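Local coordinates for aldehyde dehydrogenase family protein (Pseudomonas syringae pv. tomato, PDB 5IUV) that oxidises indole-3-acetaldehyde with NAD+ as an aldehyde dehydrogenase, a reaction that feeds auxin (indole-3-acetate) synthesis in this plant pathogen, at residues G20-Q25 against V219-G224; A30-E35 against A56-R61; Q11-L16 against L101-T106; C175-P180 against F484-E489. All coordinates share one frame; numbering follows the deposited sequence.

Overall arrangement
From the N terminus, helix 6-15 comes first and lies against helix 98-109 in contact 3, which closes a loop of 84 residues. Strand 22-24 is the next element and pairs with the end of strand 217-219 in contact 1; the segments of contacts 1 and 3 alternate along the chain, so their loops cross. Contact 2, A30-E35 on A56-R61, is short in range and nested inside both; it touches contact 1, the centres being about 8 Å apart. Contact 4 joins helix 170-183 to the approach to strand 488-496 near the C terminus and crosses contact 1. Contact 1 ties strand 22-24 to the nucleotide-binding sheet, whereas contacts 2 and 3 join a loop and a helix to neighbouring helices.

Contact 1 of 4, residues G20-Q25 against V219-G224; sequences GRAFIQ and VLPGYG. With NAD (nicotinamide-adenine-dinucleotide), chain C.
F23 and V219 face each other as a single antiparallel hydrogen-bonded pair. F23 N-H donates to V219 O at 2.9 Å in a nearly straight bond (171°), and V219 N-H donates to F23 O at 2.8 Å; both donors lie in the plane of the carbonyl they address. The F23 ring takes no part in the pairing: CG stands anti to the backbone N (chi1 -166°), and the ring leads off to A204 and I208 of helix 198-210 and meets Y28 edge-to-face, leaving CB at 4.3 Å from V219 CB. A22 CB lies 3.5 Å from V219 O and also meets the proline that follows, at 3.7 Å from P221 CD. Two residues past A22, CD1 of I24 reaches L220 CD2 at 3.7 Å, the two side chains crossing obliquely. Beyond P221 the chain runs through G222 and Y223, the N-cap of helix 224-232, to G224, whose CA lies 3.4 Å from C4A of the NAD adenine. The N-terminal strand thus adds to the edge of the cofactor-binding Rossmann-like domain of aldehyde dehydrogenases at V219, and the loop after V219 leads to the adenine pocket at G224.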
# COMPACT_ATOMS: atom_id res chain seq x y z
N GLY A 20 4.57 -44.48 -1.75
CA GLY A 20 4.88 -44.26 -0.35
C GLY A 20 6.26 -43.69 -0.06
O GLY A 20 6.60 -43.46 1.09
N ARG A 21 7.05 -43.45 -1.10
CA ARG A 21 8.42 -43.00 -0.92
C ARG A 21 8.55 -41.52 -0.60
O ARG A 21 7.63 -40.73 -0.82
CB ARG A 21 9.25 -43.34 -2.17
CG ARG A 21 9.62 -44.84 -2.27
CD ARG A 21 10.25 -45.18 -3.61
NE ARG A 21 9.36 -44.88 -4.74
CZ ARG A 21 9.76 -44.81 -6.01
NH1 ARG A 21 11.04 -45.01 -6.31
NH2 ARG A 21 8.89 -44.53 -6.97
N ALA A 22 9.71 -41.14 -0.06
CA ALA A 22 10.06 -39.73 0.09
C ALA A 22 10.43 -39.17 -1.27
O ALA A 22 10.60 -39.93 -2.23
CB ALA A 22 11.21 -39.57 1.09
N PHE A 23 10.56 -37.85 -1.37
CA PHE A 23 10.92 -37.22 -2.64
C PHE A 23 12.03 -36.20 -2.40
O PHE A 23 11.84 -35.22 -1.68
CB PHE A 23 9.71 -36.54 -3.28
CG PHE A 23 9.91 -36.15 -4.73
CD1 PHE A 23 10.32 -34.86 -5.06
CD2 PHE A 23 9.65 -37.05 -5.75
CE1 PHE A 23 10.49 -34.48 -6.39
CE2 PHE A 23 9.83 -36.68 -7.08
CZ PHE A 23 10.24 -35.39 -7.40
N ILE A 24 13.19 -36.43 -3.00
CA ILE A 24 14.32 -35.54 -2.81
C ILE A 24 15.06 -35.34 -4.12
O ILE A 24 15.37 -36.32 -4.81
CB ILE A 24 15.31 -36.10 -1.76
CG1 ILE A 24 14.64 -36.27 -0.40
CG2 ILE A 24 16.52 -35.17 -1.62
CD1 ILE A 24 15.48 -37.04 0.60
N GLN A 25 15.32 -34.09 -4.48
CA GLN A 25 16.09 -33.75 -5.68
C GLN A 25 15.50 -34.41 -6.93
O GLN A 25 16.19 -35.08 -7.70
CB GLN A 25 17.57 -34.14 -5.48
CG GLN A 25 18.55 -33.61 -6.54
CD GLN A 25 18.51 -32.10 -6.72
OE1 GLN A 25 18.31 -31.35 -5.76
NE2 GLN A 25 18.71 -31.65 -7.95
N VAL A 219 9.92 -33.70 -0.27
CA VAL A 219 8.89 -34.16 0.66
C VAL A 219 9.40 -35.31 1.54
O VAL A 219 9.84 -36.34 1.03
CB VAL A 219 7.62 -34.63 -0.08
CG1 VAL A 219 6.57 -35.14 0.93
CG2 VAL A 219 7.04 -33.48 -0.92
N LEU A 220 9.34 -35.12 2.85
CA LEU A 220 9.85 -36.13 3.79
C LEU A 220 8.75 -36.67 4.72
O LEU A 220 8.47 -36.07 5.76
CB LEU A 220 10.98 -35.54 4.63
CG LEU A 220 12.17 -34.95 3.89
CD1 LEU A 220 13.23 -34.45 4.88
CD2 LEU A 220 12.76 -35.97 2.92
N PRO A 221 8.13 -37.79 4.33
CA PRO A 221 7.18 -38.42 5.26
C PRO A 221 7.93 -39.02 6.45
O PRO A 221 9.11 -39.35 6.34
CB PRO A 221 6.51 -39.50 4.41
CG PRO A 221 7.50 -39.80 3.33
CD PRO A 221 8.23 -38.52 3.06
N GLY A 222 7.26 -39.13 7.59
CA GLY A 222 7.89 -39.65 8.79
C GLY A 222 7.33 -39.00 10.04
O GLY A 222 6.48 -38.12 9.96
N TYR A 223 7.80 -39.44 11.20
CA TYR A 223 7.26 -38.99 12.48
C TYR A 223 7.73 -37.59 12.84
O TYR A 223 8.80 -37.16 12.42
CB TYR A 223 7.62 -39.97 13.59
CG TYR A 223 7.06 -41.35 13.34
CD1 TYR A 223 5.70 -41.59 13.45
CD2 TYR A 223 7.89 -42.41 12.99
CE1 TYR A 223 5.17 -42.85 13.22
CE2 TYR A 223 7.37 -43.68 12.76
CZ TYR A 223 6.01 -43.88 12.87
OH TYR A 223 5.49 -45.14 12.65
N GLY A 224 6.92 -36.90 13.63
CA GLY A 224 7.29 -35.57 14.11
C GLY A 224 8.54 -35.59 14.96
O GLY A 224 9.42 -34.74 14.81
PA NAD C . 0.62 -32.09 16.05
O1A NAD C . 1.03 -30.89 16.82
O2A NAD C . 0.64 -33.37 16.85
O5B NAD C . 1.52 -32.25 14.77
C5B NAD C . 1.47 -31.43 13.59
C4B NAD C . 2.66 -31.79 12.74
O4B NAD C . 3.87 -31.62 13.52
C3B NAD C . 2.72 -33.21 12.18
O3B NAD C . 3.29 -33.22 10.87
C2B NAD C . 3.63 -33.94 13.17
O2B NAD C . 4.27 -35.07 12.60
C1B NAD C . 4.62 -32.82 13.52
N9A NAD C . 5.31 -32.93 14.79
C8A NAD C . 4.92 -33.61 15.92
N7A NAD C . 5.80 -33.61 16.88
C5A NAD C . 6.85 -32.86 16.37
C6A NAD C . 8.08 -32.44 16.93
N6A NAD C . 8.50 -32.80 18.14
N1A NAD C . 8.87 -31.65 16.17
C2A NAD C . 8.47 -31.33 14.94
N3A NAD C . 7.35 -31.67 14.30
C4A NAD C . 6.56 -32.44 15.09
O3 NAD C . -0.87 -31.87 15.50
PN NAD C . -1.90 -32.78 14.67
O1N NAD C . -2.45 -33.77 15.63
O2N NAD C . -1.23 -33.28 13.45
O5D NAD C . -3.00 -31.73 14.19
C5D NAD C . -4.08 -31.29 15.05
C4D NAD C . -3.75 -29.90 15.54
O4D NAD C . -3.61 -29.02 14.41
C3D NAD C . -4.82 -29.26 16.42
O3D NAD C . -4.22 -28.65 17.56
C2D NAD C . -5.43 -28.22 15.46
O2D NAD C . -6.00 -27.07 16.07
C1D NAD C . -4.20 -27.78 14.63
N1N NAD C . -4.64 -27.17 13.31
C2N NAD C . -4.40 -25.78 13.18
C3N NAD C . -4.71 -25.13 11.99
C7N NAD C . -4.54 -23.65 11.81
O7N NAD C . -4.30 -22.92 12.80
N7N NAD C . -4.78 -23.15 10.62
C4N NAD C . -5.27 -25.88 10.95
C5N NAD C . -5.53 -27.23 11.11
C6N NAD C . -5.20 -27.86 12.30

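Contact 2 of 4, residues A30-E35 against A56-R61; sequences AAASGE and AADAQR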
# COMPACT_ATOMS: atom_id res chain seq x y z
N ALA A 30 13.72 -44.11 -1.01
CA ALA A 30 13.48 -44.66 0.31
C ALA A 30 14.18 -43.77 1.33
O ALA A 30 15.04 -42.96 0.97
CB ALA A 30 14.00 -46.10 0.41
N ALA A 31 13.80 -43.89 2.59
CA ALA A 31 14.57 -43.24 3.64
C ALA A 31 15.93 -43.92 3.72
O ALA A 31 16.06 -45.09 3.36
CB ALA A 31 13.84 -43.30 4.97
N ALA A 32 16.95 -43.18 4.16
CA ALA A 32 18.32 -43.70 4.22
C ALA A 32 18.41 -45.03 4.98
O ALA A 32 19.16 -45.92 4.59
CB ALA A 32 19.24 -42.66 4.88
N SER A 33 17.63 -45.16 6.04
CA SER A 33 17.60 -46.37 6.86
C SER A 33 16.88 -47.53 6.18
O SER A 33 17.05 -48.69 6.56
CB SER A 33 16.92 -46.08 8.19
OG SER A 33 15.56 -45.75 7.95
N GLY A 34 16.04 -47.21 5.20
CA GLY A 34 15.22 -48.21 4.53
C GLY A 34 13.93 -48.48 5.28
O GLY A 34 13.11 -49.29 4.84
N GLU A 35 13.75 -47.81 6.41
CA GLU A 35 12.60 -48.05 7.27
C GLU A 35 11.31 -47.47 6.72
O GLU A 35 11.31 -46.45 6.02
CB GLU A 35 12.86 -47.49 8.67
CG GLU A 35 13.97 -48.23 9.41
CD GLU A 35 14.18 -47.73 10.82
OE1 GLU A 35 13.34 -46.95 11.31
OE2 GLU A 35 15.19 -48.12 11.44
N ALA A 56 16.83 -37.94 10.72
CA ALA A 56 17.75 -36.81 10.63
C ALA A 56 18.61 -36.82 9.36
O ALA A 56 18.86 -35.76 8.77
CB ALA A 56 18.65 -36.76 11.86
N ALA A 57 19.04 -38.00 8.93
CA ALA A 57 19.89 -38.11 7.75
C ALA A 57 19.17 -37.65 6.48
O ALA A 57 19.76 -37.04 5.59
CB ALA A 57 20.39 -39.54 7.58
N ASP A 58 17.88 -37.97 6.41
CA ASP A 58 17.08 -37.58 5.26
C ASP A 58 16.80 -36.08 5.26
O ASP A 58 16.77 -35.45 4.20
CB ASP A 58 15.78 -38.39 5.24
CG ASP A 58 16.03 -39.88 5.33
OD1 ASP A 58 16.55 -40.46 4.35
OD2 ASP A 58 15.72 -40.47 6.38
N ALA A 59 16.60 -35.51 6.45
CA ALA A 59 16.48 -34.07 6.59
C ALA A 59 17.73 -33.39 6.06
O ALA A 59 17.65 -32.41 5.33
CB ALA A 59 16.24 -33.68 8.05
N GLN A 60 18.90 -33.91 6.44
CA GLN A 60 20.16 -33.37 5.96
C GLN A 60 20.26 -33.39 4.44
O GLN A 60 20.64 -32.39 3.82
CB GLN A 60 21.34 -34.15 6.56
CG GLN A 60 22.70 -33.66 6.07
CD GLN A 60 22.99 -32.21 6.46
OE1 GLN A 60 22.59 -31.74 7.53
NE2 GLN A 60 23.69 -31.50 5.59
N ARG A 61 19.91 -34.52 3.82
CA ARG A 61 20.01 -34.60 2.37
C ARG A 61 19.00 -33.68 1.69
O ARG A 61 19.31 -33.07 0.68
CB ARG A 61 19.82 -36.04 1.87
CG ARG A 61 20.11 -36.19 0.38
CD ARG A 61 20.49 -37.61 -0.02
NE ARG A 61 19.36 -38.55 -0.01
CZ ARG A 61 18.57 -38.76 -1.06
NH1 ARG A 61 18.76 -38.09 -2.19
NH2 ARG A 61 17.57 -39.64 -0.98
O HOH W 1 16.42 -40.65 1.45
O HOH W 2 16.70 -42.73 7.52
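D58 lays its carboxylate against A31 and the backbone N of A32, with OD1 3.5 Å from A31 CA and OD2 3.7 Å from A31 CB. OD1 accepts the backbone N-H of A32 at 2.8 Å through its syn lone pair, and the bond is fairly straight at 159°. Two waters extend the grip. One donates to both D58 OD1 and A30 O and accepts from R61 NH2, so OD1 has two donors and a water links R61 to the loop; the other donates to D58 OD2 at 2.7 Å and accepts from S33 N. OD2 also takes the backbone N of D55, just ahead of the helix. A carboxylate gripped by this many donors would be expected to stay ionised. The loop it holds is a type I beta turn, A31 to G34, linking strand 27-29 to strand 36-40, and D58 sits in the first turn of helix 56-72. The torsion at D58 (chi1 -53°) sets CG beside the residue's own backbone N, from where the carboxylate meets the loop. Within the loop S33 OG accepts from E35 N at 3.1 Å, an ST turn that overlaps the end of the beta turn. Outside the polar cluster, A32 CB points toward the helix and touches A57 CB at 4.3 Å.

Contact 3 of 4, residues Q11-L16 against L101-T106; sequences QRAQNL and LALLET
L103 projects from helix 98-109 toward the end of helix 6-15, and the contact can be followed along its side chain. CB leaves the helix in the direction of Q11-L16, and CG, anti to the backbone N (chi1 -174°), lies 3.8 Å from L16 CD1. There the chain forks. CD1 comes to A13 CB, a loose approach at 4.2 Å, while CD2 enters between three neighbours: A13 N at 3.5 Å, R12 CB at 3.6 Å and L16 CD1 at 3.8 Å. L16 and L103 run antiparallel past one another; L16 CD1 also meets L104 CD2 at 4.0 Å. R12 contributes its CB alone to this apolar patch; the rest of its chain, extended from CG to NE, leads away, and the guanidinium forms a salt bridge with E99 near the start of helix 98-109. The touch is therefore apolar, L16, A13 and the CB of R12 against L103 and L104. L16 and A13 also pack on L107, while L101 and L104 bear on helix 198-210 and A102 on helix 113-134, so helix 98-109 has the N-terminal helix as one neighbour and helices 113-134 and 198-210 as others.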
# COMPACT_ATOMS: atom_id res chain seq x y z
N GLN A 11 -14.43 -49.13 -6.31
CA GLN A 11 -13.61 -49.73 -7.36
C GLN A 11 -12.31 -48.95 -7.55
O GLN A 11 -11.23 -49.53 -7.62
CB GLN A 11 -14.40 -49.78 -8.67
CG GLN A 11 -13.63 -50.38 -9.83
CD GLN A 11 -14.40 -50.31 -11.12
OE1 GLN A 11 -15.31 -49.49 -11.26
NE2 GLN A 11 -14.06 -51.17 -12.08
N ARG A 12 -12.41 -47.62 -7.61
CA ARG A 12 -11.22 -46.79 -7.76
C ARG A 12 -10.25 -46.97 -6.61
O ARG A 12 -9.04 -47.03 -6.82
CB ARG A 12 -11.61 -45.33 -7.91
CG ARG A 12 -12.12 -45.00 -9.30
CD ARG A 12 -12.78 -43.65 -9.36
NE ARG A 12 -13.12 -43.30 -10.74
CZ ARG A 12 -12.44 -42.41 -11.47
NH1 ARG A 12 -11.39 -41.78 -10.95
NH2 ARG A 12 -12.82 -42.16 -12.71
N ALA A 13 -10.78 -47.05 -5.39
CA ALA A 13 -9.94 -47.23 -4.21
C ALA A 13 -9.14 -48.52 -4.30
O ALA A 13 -7.96 -48.56 -3.98
CB ALA A 13 -10.79 -47.21 -2.94
N GLN A 14 -9.79 -49.58 -4.77
CA GLN A 14 -9.13 -50.86 -4.96
C GLN A 14 -8.08 -50.78 -6.07
O GLN A 14 -7.07 -51.49 -6.04
CB GLN A 14 -10.16 -51.95 -5.28
CG GLN A 14 -9.59 -53.33 -5.53
CD GLN A 14 -9.09 -54.01 -4.26
OE1 GLN A 14 -9.40 -53.58 -3.15
NE2 GLN A 14 -8.32 -55.09 -4.43
N ASN A 15 -8.29 -49.91 -7.05
CA ASN A 15 -7.44 -49.92 -8.24
C ASN A 15 -6.29 -48.92 -8.18
O ASN A 15 -5.48 -48.86 -9.10
CB ASN A 15 -8.30 -49.68 -9.49
CG ASN A 15 -9.10 -50.91 -9.87
OD1 ASN A 15 -8.87 -51.99 -9.33
ND2 ASN A 15 -10.04 -50.77 -10.81
N LEU A 16 -6.20 -48.16 -7.08
CA LEU A 16 -5.09 -47.25 -6.88
C LEU A 16 -3.76 -47.99 -6.73
O LEU A 16 -3.70 -49.01 -6.05
CB LEU A 16 -5.30 -46.39 -5.63
CG LEU A 16 -6.24 -45.18 -5.73
CD1 LEU A 16 -6.44 -44.58 -4.35
CD2 LEU A 16 -5.66 -44.17 -6.68
N LEU A 101 -6.41 -37.55 -6.10
CA LEU A 101 -5.98 -36.85 -4.90
C LEU A 101 -7.06 -36.84 -3.82
O LEU A 101 -6.76 -37.01 -2.63
CB LEU A 101 -5.57 -35.41 -5.25
CG LEU A 101 -4.27 -35.29 -6.05
CD1 LEU A 101 -4.06 -33.87 -6.55
CD2 LEU A 101 -3.10 -35.73 -5.20
N ALA A 102 -8.31 -36.65 -4.23
CA ALA A 102 -9.43 -36.64 -3.30
C ALA A 102 -9.58 -38.02 -2.66
O ALA A 102 -9.85 -38.14 -1.46
CB ALA A 102 -10.72 -36.23 -3.99
N LEU A 103 -9.42 -39.05 -3.48
CA LEU A 103 -9.56 -40.41 -3.00
C LEU A 103 -8.44 -40.75 -2.02
O LEU A 103 -8.68 -41.37 -0.98
CB LEU A 103 -9.57 -41.39 -4.19
CG LEU A 103 -9.85 -42.86 -3.91
CD1 LEU A 103 -11.11 -43.04 -3.07
CD2 LEU A 103 -9.97 -43.61 -5.22
N LEU A 104 -7.21 -40.34 -2.33
CA LEU A 104 -6.09 -40.54 -1.42
C LEU A 104 -6.35 -39.90 -0.07
O LEU A 104 -6.07 -40.49 0.97
CB LEU A 104 -4.80 -39.99 -2.02
CG LEU A 104 -4.19 -40.78 -3.18
CD1 LEU A 104 -3.07 -39.98 -3.81
CD2 LEU A 104 -3.70 -42.14 -2.72
N GLU A 105 -6.88 -38.68 -0.08
CA GLU A 105 -7.15 -37.94 1.14
C GLU A 105 -8.19 -38.66 1.99
O GLU A 105 -8.01 -38.85 3.21
CB GLU A 105 -7.63 -36.52 0.81
CG GLU A 105 -7.37 -35.51 1.90
CD GLU A 105 -5.97 -34.93 1.82
OE1 GLU A 105 -4.99 -35.72 1.87
OE2 GLU A 105 -5.84 -33.69 1.70
N THR A 106 -9.27 -39.07 1.35
CA THR A 106 -10.34 -39.78 2.03
C THR A 106 -9.86 -41.10 2.62
O THR A 106 -10.14 -41.41 3.78
CB THR A 106 -11.53 -40.02 1.09
OG1 THR A 106 -12.23 -38.79 0.90
CG2 THR A 106 -12.50 -41.07 1.66

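Contact 4 of 4, residues C175-P180 against F484-E489; sequences CWKLGP and FDKYTE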
# COMPACT_ATOMS: atom_id res chain seq x y z
N CYS A 175 -0.82 -26.74 0.83
CA CYS A 175 -0.90 -25.71 -0.21
C CYS A 175 -0.96 -24.29 0.35
O CYS A 175 -0.46 -23.35 -0.28
CB CYS A 175 -2.12 -25.97 -1.10
SG CYS A 175 -1.91 -27.40 -2.18
N TRP A 176 -1.58 -24.12 1.52
CA TRP A 176 -1.53 -22.84 2.21
C TRP A 176 -0.10 -22.39 2.47
O TRP A 176 0.19 -21.19 2.46
CB TRP A 176 -2.28 -22.90 3.54
CG TRP A 176 -3.76 -22.75 3.41
CD1 TRP A 176 -4.50 -22.89 2.27
CD2 TRP A 176 -4.67 -22.42 4.46
NE1 TRP A 176 -5.83 -22.67 2.56
CE2 TRP A 176 -5.96 -22.38 3.89
CE3 TRP A 176 -4.53 -22.17 5.82
CZ2 TRP A 176 -7.10 -22.10 4.64
CZ3 TRP A 176 -5.66 -21.87 6.57
CH2 TRP A 176 -6.93 -21.84 5.97
N LYS A 177 0.80 -23.35 2.70
CA LYS A 177 2.21 -23.03 2.90
C LYS A 177 2.93 -22.95 1.55
O LYS A 177 3.66 -22.00 1.31
CB LYS A 177 2.93 -24.06 3.79
CG LYS A 177 2.22 -24.44 5.10
CD LYS A 177 2.07 -23.26 6.04
CE LYS A 177 1.53 -23.72 7.40
NZ LYS A 177 1.07 -22.60 8.27
N LEU A 178 2.73 -23.95 0.69
CA LEU A 178 3.47 -24.03 -0.57
C LEU A 178 3.19 -22.86 -1.51
O LEU A 178 4.09 -22.39 -2.21
CB LEU A 178 3.14 -25.33 -1.31
CG LEU A 178 3.59 -26.65 -0.68
CD1 LEU A 178 3.26 -27.80 -1.63
CD2 LEU A 178 5.06 -26.62 -0.37
N GLY A 179 1.95 -22.41 -1.53
CA GLY A 179 1.57 -21.29 -2.38
C GLY A 179 2.49 -20.09 -2.26
O GLY A 179 3.23 -19.77 -3.18
N PRO A 180 2.45 -19.41 -1.10
CA PRO A 180 3.32 -18.25 -0.87
C PRO A 180 4.82 -18.59 -0.78
O PRO A 180 5.65 -17.80 -1.25
CB PRO A 180 2.81 -17.68 0.46
CG PRO A 180 2.07 -18.82 1.11
CD PRO A 180 1.48 -19.60 -0.02
N PHE A 484 2.76 -14.02 2.32
CA PHE A 484 4.06 -13.92 1.66
C PHE A 484 5.14 -13.43 2.60
O PHE A 484 6.30 -13.81 2.46
CB PHE A 484 3.97 -12.98 0.44
CG PHE A 484 3.33 -13.60 -0.76
CD1 PHE A 484 2.02 -14.06 -0.71
CD2 PHE A 484 4.01 -13.71 -1.95
CE1 PHE A 484 1.43 -14.64 -1.83
CE2 PHE A 484 3.42 -14.28 -3.07
CZ PHE A 484 2.13 -14.74 -3.00
N ASP A 485 4.76 -12.60 3.56
CA ASP A 485 5.73 -11.99 4.47
C ASP A 485 6.44 -13.01 5.36
O ASP A 485 7.51 -12.73 5.89
CB ASP A 485 5.05 -10.92 5.33
CG ASP A 485 4.61 -9.71 4.52
OD1 ASP A 485 5.12 -9.51 3.39
OD2 ASP A 485 3.76 -8.94 5.02
N LYS A 486 5.87 -14.20 5.51
CA LYS A 486 6.51 -15.24 6.31
C LYS A 486 7.70 -15.88 5.59
O LYS A 486 8.50 -16.58 6.21
CB LYS A 486 5.51 -16.33 6.69
CG LYS A 486 4.34 -15.83 7.51
CD LYS A 486 3.55 -16.98 8.11
CE LYS A 486 2.93 -17.85 7.05
NZ LYS A 486 1.82 -18.63 7.67
N TYR A 487 7.81 -15.65 4.29
CA TYR A 487 8.78 -16.36 3.46
C TYR A 487 9.81 -15.42 2.85
O TYR A 487 10.60 -15.82 2.00
CB TYR A 487 8.05 -17.15 2.38
CG TYR A 487 7.01 -18.07 2.97
CD1 TYR A 487 7.39 -19.22 3.66
CD2 TYR A 487 5.66 -17.76 2.90
CE1 TYR A 487 6.45 -20.05 4.23
CE2 TYR A 487 4.71 -18.58 3.47
CZ TYR A 487 5.11 -19.73 4.13
OH TYR A 487 4.16 -20.55 4.71
N THR A 488 9.80 -14.16 3.29
CA THR A 488 10.74 -13.19 2.78
C THR A 488 11.41 -12.36 3.87
O THR A 488 10.96 -12.35 5.02
CB THR A 488 10.07 -12.22 1.77
OG1 THR A 488 8.99 -11.54 2.40
CG2 THR A 488 9.54 -12.97 0.56
N GLU A 489 12.49 -11.68 3.50
CA GLU A 489 13.23 -10.77 4.38
C GLU A 489 13.24 -9.38 3.78
O GLU A 489 13.44 -9.24 2.57
CB GLU A 489 14.68 -11.23 4.58
CG GLU A 489 14.86 -12.50 5.37
CD GLU A 489 14.61 -12.31 6.85
OE1 GLU A 489 14.78 -11.18 7.36
OE2 GLU A 489 14.24 -13.30 7.52
O HOH W 3 1.62 -19.78 4.48
O HOH W 4 2.83 -20.92 9.70
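C175-P180 is helical, with a kink at P180, whose N has no bond to the preceding turn, and it approaches F484-E489 most closely where P180 CA lies 5.1 Å from F484 CA. F484-K486 have helical backbone angles without the regular bonds, though Y487 N donates to F484 O, and the chain then enters strand 488-496. P180 sits between two rings. Its CB lies over one face of F484, 4.2 Å from the ring centroid and 24° off the normal, a CH-pi contact displaced toward the rim at CD1; its CG comes 3.5 Å from Y487 CE2. Y487 OH lies 3.6 Å from K177 CA, and the Y487 side chain crosses that of K177 at about a right angle. This joins helix 170-183 to the C-terminal strand, which in the aldehyde dehydrogenase fold belongs to the oligomerisation arm: Y487 and E489 pair with strand 149-164, and E489 reaches a second subunit through a salt bridge with R477 of that neighbouring chain. A water bridges Y487 OH and W176 O, and a weak bond from K486 NZ reaches it too. The K177 and K486 ammonium groups, with NZ atoms 4.1 Å apart, are like charges that share a second water and are both salt-bridged to D478, which should offset their repulsion. K177 NZ also hydrogen-bonds to T243 OG1, and the K177 side chain touches E267, the predicted active-site residue.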